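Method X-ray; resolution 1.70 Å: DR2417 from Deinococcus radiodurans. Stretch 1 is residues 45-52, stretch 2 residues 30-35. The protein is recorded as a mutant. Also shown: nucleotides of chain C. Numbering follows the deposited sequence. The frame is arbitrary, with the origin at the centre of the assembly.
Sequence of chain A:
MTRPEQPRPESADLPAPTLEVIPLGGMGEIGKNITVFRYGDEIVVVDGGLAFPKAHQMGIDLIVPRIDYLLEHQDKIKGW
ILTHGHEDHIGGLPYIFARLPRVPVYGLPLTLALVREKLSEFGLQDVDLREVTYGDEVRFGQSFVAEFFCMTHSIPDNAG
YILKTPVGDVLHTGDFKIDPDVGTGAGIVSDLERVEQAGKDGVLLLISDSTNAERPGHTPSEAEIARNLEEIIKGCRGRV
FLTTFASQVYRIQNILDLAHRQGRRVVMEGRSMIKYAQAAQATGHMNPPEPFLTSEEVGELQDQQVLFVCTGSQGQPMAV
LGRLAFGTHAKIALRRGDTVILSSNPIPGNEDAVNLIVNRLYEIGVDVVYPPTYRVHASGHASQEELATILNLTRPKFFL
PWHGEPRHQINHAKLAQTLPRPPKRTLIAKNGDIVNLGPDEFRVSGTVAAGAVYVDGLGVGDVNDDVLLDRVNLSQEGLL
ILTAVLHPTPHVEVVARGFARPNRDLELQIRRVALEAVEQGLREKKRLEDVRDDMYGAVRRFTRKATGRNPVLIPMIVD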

# COMPACT_ATOMS: atom_id res chain seq x y z
N VAL A 45 8.25 18.03 -28.78
CA VAL A 45 7.87 17.46 -27.48
C VAL A 45 7.17 16.12 -27.68
O VAL A 45 6.44 15.94 -28.65
CB VAL A 45 6.94 18.42 -26.69
CG1 VAL A 45 6.77 17.93 -25.22
CG2 VAL A 45 7.49 19.84 -26.70
N VAL A 46 7.37 15.18 -26.76
CA VAL A 46 6.75 13.87 -26.89
C VAL A 46 5.90 13.59 -25.65
O VAL A 46 6.41 13.59 -24.54
CB VAL A 46 7.80 12.77 -27.08
CG1 VAL A 46 7.12 11.39 -27.16
CG2 VAL A 46 8.63 13.04 -28.35
N ASP A 47 4.58 13.53 -25.85
CA ASP A 47 3.62 13.12 -24.84
C ASP A 47 3.34 14.25 -23.84
O ASP A 47 4.08 15.23 -23.78
CB ASP A 47 4.06 11.83 -24.15
CG ASP A 47 3.83 10.61 -25.03
OD1 ASP A 47 3.15 10.74 -26.06
OD2 ASP A 47 4.34 9.52 -24.69
N GLY A 48 2.27 14.11 -23.07
CA GLY A 48 1.95 15.04 -22.01
C GLY A 48 1.10 14.38 -20.94
O GLY A 48 -0.08 14.67 -20.82
N GLY A 49 1.70 13.47 -20.19
CA GLY A 49 0.98 12.65 -19.23
C GLY A 49 0.62 13.28 -17.90
O GLY A 49 1.16 14.31 -17.52
N LEU A 50 -0.32 12.65 -17.19
CA LEU A 50 -0.54 12.93 -15.77
C LEU A 50 0.05 11.80 -14.92
O LEU A 50 0.39 10.72 -15.43
CB LEU A 50 -2.03 13.12 -15.47
CG LEU A 50 -3.02 11.97 -15.72
CD1 LEU A 50 -2.91 10.79 -14.73
CD2 LEU A 50 -4.45 12.51 -15.75
N ALA A 51 0.14 12.05 -13.62
CA ALA A 51 0.50 11.00 -12.68
C ALA A 51 -0.55 10.91 -11.58
O ALA A 51 -1.31 11.85 -11.34
CB ALA A 51 1.88 11.25 -12.08
N PHE A 52 -0.60 9.75 -10.93
CA PHE A 52 -1.57 9.55 -9.87
C PHE A 52 -0.92 9.80 -8.54
O PHE A 52 0.27 9.54 -8.38
CB PHE A 52 -2.16 8.15 -9.96
CG PHE A 52 -2.97 7.95 -11.20
CD1 PHE A 52 -4.25 8.45 -11.28
CD2 PHE A 52 -2.42 7.33 -12.31
CE1 PHE A 52 -4.99 8.30 -12.43
CE2 PHE A 52 -3.16 7.17 -13.46
CZ PHE A 52 -4.45 7.66 -13.52
P U C 3 0.37 2.04 -17.70
OP1 U C 3 0.74 0.86 -18.52
OP2 U C 3 1.11 3.31 -17.86
O5' U C 3 -1.18 2.31 -17.93
C5' U C 3 -2.15 1.30 -17.60
C4' U C 3 -3.33 1.94 -16.91
O4' U C 3 -3.06 2.03 -15.49
C3' U C 3 -3.67 3.35 -17.38
O3' U C 3 -5.07 3.48 -17.52
C2' U C 3 -3.15 4.23 -16.25
O2' U C 3 -3.85 5.45 -16.11
C1' U C 3 -3.37 3.33 -15.04
N1 U C 3 -2.50 3.66 -13.91
C2 U C 3 -3.08 3.82 -12.67
O2 U C 3 -4.28 3.68 -12.48
N3 U C 3 -2.21 4.14 -11.66
C4 U C 3 -0.85 4.32 -11.76
O4 U C 3 -0.20 4.61 -10.75
C5 U C 3 -0.32 4.14 -13.07
C6 U C 3 -1.14 3.83 -14.08
P U C 4 -5.67 4.36 -18.71
OP1 U C 4 -6.29 3.44 -19.69
OP2 U C 4 -4.64 5.32 -19.15
O5' U C 4 -6.88 5.13 -18.01
C5' U C 4 -6.70 5.83 -16.77
C4' U C 4 -7.22 5.00 -15.62
O4' U C 4 -6.65 5.50 -14.39
C3' U C 4 -8.73 5.01 -15.41
O3' U C 4 -9.38 3.99 -16.16
C2' U C 4 -8.85 4.92 -13.90
O2' U C 4 -8.62 3.64 -13.37
C1' U C 4 -7.68 5.80 -13.47
N1 U C 4 -7.97 7.24 -13.56
C2 U C 4 -8.26 7.91 -12.39
O2 U C 4 -8.29 7.36 -11.30
N3 U C 4 -8.52 9.25 -12.54
C4 U C 4 -8.52 9.97 -13.71
O4 U C 4 -8.77 11.18 -13.68
C5 U C 4 -8.21 9.21 -14.88
C6 U C 4 -7.95 7.90 -14.77
P U C 2 0.60 -3.75 -16.00
OP1 U C 2 -0.19 -3.42 -17.20
OP2 U C 2 1.96 -4.30 -16.14
O5' U C 2 0.72 -2.47 -15.06
C5' U C 2 -0.42 -1.65 -14.75
C4' U C 2 -0.02 -0.20 -14.67
O4' U C 2 0.74 0.04 -13.45
C3' U C 2 0.86 0.31 -15.81
O3' U C 2 0.43 1.62 -16.17
C2' U C 2 2.24 0.41 -15.18
O2' U C 2 3.07 1.37 -15.80
C1' U C 2 1.87 0.83 -13.76
N1 U C 2 2.91 0.56 -12.76
C2 U C 2 3.15 1.54 -11.80
O2 U C 2 2.52 2.58 -11.76
N3 U C 2 4.14 1.24 -10.90
C4 U C 2 4.90 0.09 -10.86
O4 U C 2 5.76 -0.03 -9.98
C5 U C 2 4.60 -0.86 -11.88
C6 U C 2 3.64 -0.60 -12.77
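Stretch 2 (30-35) IGKNIT

How does stretch 2 run along stretch 1? It lies beside it in nearly the opposite direction, with the end-to-end directions of the touching parts 168° apart. Val46 and Thr35 form an antiparallel hydrogen-bonded pair, closed by Val46 N to Thr35 O at 2.8 Å and Thr35 N to Val46 O at 3.1 Å. Beyond this short strand pairing both chains become loop, yet they stay in touch: Gly49 N donates to Asn33 O at 2.9 Å, almost straight, and Lys32 N donates to Leu50 O at 2.8 Å. The CA atoms of Gly49 and Lys32 come within 3.8 Å, closer than the 5.1 Å between those of Val46 and Thr35.

What lets the backbones approach so closely in the loop? Glycines do. A CB on Gly49 would point toward stretch 2 and clash with Asn33 N, and it would also sit tightly against Lys32 CA. Gly31, with phi 141° and psi 166°, has a backbone in which a side chain would jam against the carbonyl oxygen of Ile30; a CB there would also strike Ala51 CB. Instead, Ala51 CB points toward stretch 2 and rests 4.1 Å from Gly31 CA.

How do the larger side chains adapt to this path? Ile34 is t at both chi angles; chi1 brings its CG1 to 3.7 Å from Val45 CG1, where Val45 is also t, and chi2 extends the chain on to CD1. This apolar contact is joined by Ile34 CG1 lying 3.5 Å from Asp47 O. Lys32 has a backbone of phi 34° and psi 56° and starts sideways with chi1 p; its CG passes 3.9 Å from Ala51 CB before two t torsions and a final p carry the chain's end away. Leu50, p at both chi angles, points away from stretch 2, while its backbone O accepts the hydrogen bond from Lys32 N.

Where do polar side chains and the nucleotides enter? Thr35, with chi1 m, shares a side of the sheet with Val46, and its OG1 is 2.9 Å from a water that donates to Val46 O at 3.0 Å, so that carbonyl serves both Thr35 N and the water. At the other end, a second water accepts from Phe52 N at 2.9 Å and donates to Ile30 O at 3.1 Å, bridging residues whose side chains do not touch across the stretches. Phe52, chi1 m, instead faces RNA: U3 O2 lies over one ring face, and Phe52 CE2 is 3.2 Å from U3 O2'. Ile30 CG2 approaches U2 O2' at 3.4 Å.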

# COMPACT_ATOMS: atom_id res chain seq x y z
N ILE A 30 7.05 6.37 -12.55
CA ILE A 30 6.12 5.86 -13.52
C ILE A 30 4.91 6.79 -13.53
O ILE A 30 4.10 6.78 -12.61
CB ILE A 30 5.73 4.43 -13.21
CG1 ILE A 30 6.98 3.54 -13.28
CG2 ILE A 30 4.65 3.96 -14.19
CD1 ILE A 30 6.74 2.09 -13.00
N GLY A 31 4.81 7.61 -14.57
CA GLY A 31 3.77 8.62 -14.67
C GLY A 31 4.23 9.94 -15.26
O GLY A 31 5.44 10.22 -15.36
N LYS A 32 3.23 10.75 -15.63
CA LYS A 32 3.36 12.06 -16.29
C LYS A 32 4.53 12.18 -17.25
O LYS A 32 5.35 13.09 -17.16
CB LYS A 32 3.41 13.21 -15.25
CG LYS A 32 4.52 13.19 -14.20
CD LYS A 32 4.30 14.36 -13.19
CE LYS A 32 5.20 14.27 -11.95
NZ LYS A 32 6.65 14.39 -12.32
N ASN A 33 4.57 11.26 -18.21
CA ASN A 33 5.60 11.25 -19.23
C ASN A 33 5.55 12.48 -20.12
O ASN A 33 4.49 12.85 -20.63
CB ASN A 33 5.46 9.97 -20.05
CG ASN A 33 5.76 8.74 -19.21
OD1 ASN A 33 6.91 8.46 -18.93
ND2 ASN A 33 4.73 8.03 -18.79
N ILE A 34 6.71 13.11 -20.31
CA ILE A 34 6.86 14.20 -21.24
C ILE A 34 8.36 14.44 -21.48
O ILE A 34 9.13 14.65 -20.54
CB ILE A 34 6.16 15.51 -20.77
CG1 ILE A 34 6.52 16.66 -21.72
CG2 ILE A 34 6.50 15.84 -19.30
CD1 ILE A 34 5.63 17.90 -21.57
N THR A 35 8.75 14.38 -22.75
CA THR A 35 10.15 14.47 -23.12
C THR A 35 10.33 15.53 -24.21
O THR A 35 9.62 15.55 -25.22
CB THR A 35 10.68 13.12 -23.62
OG1 THR A 35 10.39 12.11 -22.65
CG2 THR A 35 12.18 13.18 -23.85
O HOH W 1 1.26 7.64 -11.63
O HOH W 2 7.80 11.15 -23.39